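Local coordinates for protein pyruvate kinase (PDB 3QTG) that catalyses the last step of glycolysis, the transfer of a phosphoryl group from phosphoenolpyruvate to ADP, which yields pyruvate and ATP, at residues 266-269 with 270-274. Sequence-based numbering, arbitrary orientation.
Sequences LPIV and QRRIV
Backbone hydrogen bonds of the i to i+4 kind, characteristic of an alpha-helix, tie Leu266 to Gln270, Pro267 to Arg271, Ile268 to Arg272 and Val269 to Ile273. The first, Gln270 N to Leu266 O, measures 2.9 Å and is almost straight (175° at the hydrogen), and the last, Ile273 N to Val269 O, is also 2.9 Å. Pro267, which has no N-H to donate, falls in the first turn, where its nitrogen costs the helix no bond.

Apolar contact follows the same spacing. Val269 CG1 lies anti to its own nitrogen (chi1 168°), which tilts this methyl toward the following turn, within 3.9 Å of Ile273 CD1.

Aliphatic side chains also touch both guanidinium groups. Ile268 CD1 sits over one face of the Arg271 guanidinium, 4.1 Å from CZ, and 3.9 Å from Arg271 CD. The Arg272 chain bends at chi3 (81°), bringing its guanidinium back over the preceding turn: Ile268 CG2 meets its edge, 3.9 Å from NH1, and Val269 CG2 lies 4.1 Å from Arg272 NH2. Arg271 NH2 hydrogen-bonds Ser313 OG and NH1 the carbonyl O of Glu346, both of the second subunit; an alanine here would probably leave those two oxygens without this partner and Ile268 CD1 without its flat cover.

Within the TIM barrel, helix 266-279 links strand 249-253 to strand 284-287. Val269 and Ile273 face Leu257 of helix 254-257, Ile273 reaches Val250 and Val252 of strand 249-253, Gln270 OE1 and NE2 hydrogen-bond Arg254 and Thr311, and Ile268 packs on Phe309 of the second subunit.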
loop_
_atom_site.group_PDB
_atom_site.type_symbol
_atom_site.label_atom_id
_atom_site.label_comp_id
_atom_site.label_asym_id
_atom_site.label_seq_id
_atom_site.Cartn_x
_atom_site.Cartn_y
_atom_site.Cartn_z
ATOM N N LEU A 266 26.021 -20.531 -0.531
ATOM C CA LEU A 266 26.570 -19.207 -0.294
ATOM C C LEU A 266 25.753 -18.002 -0.801
ATOM O O LEU A 266 25.819 -16.939 -0.180
ATOM C CB LEU A 266 28.008 -19.123 -0.832
ATOM C CG LEU A 266 28.989 -18.292 0.007
ATOM C CD1 LEU A 266 28.942 -18.657 1.508
ATOM C CD2 LEU A 266 30.393 -18.430 -0.534
ATOM N N PRO A 267 25.078 -18.112 -1.976
ATOM C CA PRO A 267 24.224 -16.984 -2.396
ATOM C C PRO A 267 23.150 -16.579 -1.389
ATOM O O PRO A 267 22.940 -15.390 -1.178
ATOM C CB PRO A 267 23.596 -17.482 -3.710
ATOM C CG PRO A 267 24.646 -18.404 -4.270
ATOM C CD PRO A 267 25.140 -19.151 -3.027
ATOM N N ILE A 268 22.491 -17.550 -0.766
ATOM C CA ILE A 268 21.506 -17.246 0.261
ATOM C C ILE A 268 22.118 -16.588 1.530
ATOM O O ILE A 268 21.524 -15.677 2.104
ATOM C CB ILE A 268 20.596 -18.483 0.556
ATOM C CG1 ILE A 268 19.326 -18.408 -0.299
ATOM C CG2 ILE A 268 20.202 -18.594 2.039
ATOM C CD1 ILE A 268 18.793 -16.955 -0.493
ATOM N N VAL A 269 23.312 -17.026 1.932
ATOM C CA VAL A 269 23.992 -16.464 3.093
ATOM C C VAL A 269 24.441 -15.018 2.808
ATOM O O VAL A 269 24.218 -14.144 3.627
ATOM C CB VAL A 269 25.180 -17.384 3.589
ATOM C CG1 VAL A 269 26.052 -16.675 4.588
ATOM C CG2 VAL A 269 24.653 -18.682 4.191
ATOM N N GLN A 270 25.050 -14.775 1.643
ATOM C CA GLN A 270 25.362 -13.424 1.189
ATOM C C GLN A 270 24.123 -12.527 1.231
ATOM O O GLN A 270 24.162 -11.410 1.751
ATOM C CB GLN A 270 25.921 -13.445 -0.236
ATOM C CG GLN A 270 26.190 -12.039 -0.788
ATOM C CD GLN A 270 26.894 -12.042 -2.142
ATOM O OE1 GLN A 270 27.787 -12.863 -2.398
ATOM N NE2 GLN A 270 26.495 -11.129 -3.014
ATOM N N ARG A 271 23.021 -13.017 0.671
ATOM C CA ARG A 271 21.792 -12.236 0.655
ATOM C C ARG A 271 21.343 -11.910 2.075
ATOM O O ARG A 271 20.999 -10.771 2.362
ATOM C CB ARG A 271 20.700 -12.983 -0.123
ATOM C CG ARG A 271 19.466 -12.195 -0.349
ATOM C CD ARG A 271 18.354 -13.083 -0.909
ATOM N NE ARG A 271 18.524 -13.346 -2.331
ATOM C CZ ARG A 271 17.606 -13.945 -3.087
ATOM N NH1 ARG A 271 16.460 -14.346 -2.553
ATOM N NH2 ARG A 271 17.832 -14.135 -4.381
ATOM N N ARG A 272 21.371 -12.896 2.969
ATOM C CA ARG A 272 20.952 -12.662 4.349
ATOM C C ARG A 272 21.848 -11.647 5.101
ATOM O O ARG A 272 21.337 -10.815 5.856
ATOM C CB ARG A 272 20.779 -13.984 5.127
ATOM C CG ARG A 272 20.707 -13.809 6.661
ATOM C CD ARG A 272 19.973 -14.981 7.395
ATOM N NE ARG A 272 20.834 -16.156 7.606
ATOM C CZ ARG A 272 20.900 -17.218 6.792
ATOM N NH1 ARG A 272 20.158 -17.275 5.684
ATOM N NH2 ARG A 272 21.720 -18.226 7.084
ATOM N N ILE A 273 23.161 -11.698 4.885
ATOM C CA ILE A 273 24.055 -10.697 5.488
ATOM C C ILE A 273 23.752 -9.275 4.991
ATOM O O ILE A 273 23.709 -8.314 5.783
ATOM C CB ILE A 273 25.567 -11.008 5.282
ATOM C CG1 ILE A 273 25.965 -12.345 5.952
ATOM C CG2 ILE A 273 26.395 -9.853 5.852
ATOM C CD1 ILE A 273 27.179 -13.060 5.337
ATOM N N VAL A 274 23.568 -9.157 3.672
ATOM C CA VAL A 274 23.275 -7.877 3.009
ATOM C C VAL A 274 21.907 -7.311 3.445
ATOM O O VAL A 274 21.831 -6.161 3.859
ATOM C CB VAL A 274 23.357 -7.980 1.466
ATOM C CG1 VAL A 274 22.932 -6.648 0.802
ATOM C CG2 VAL A 274 24.780 -8.358 1.022
#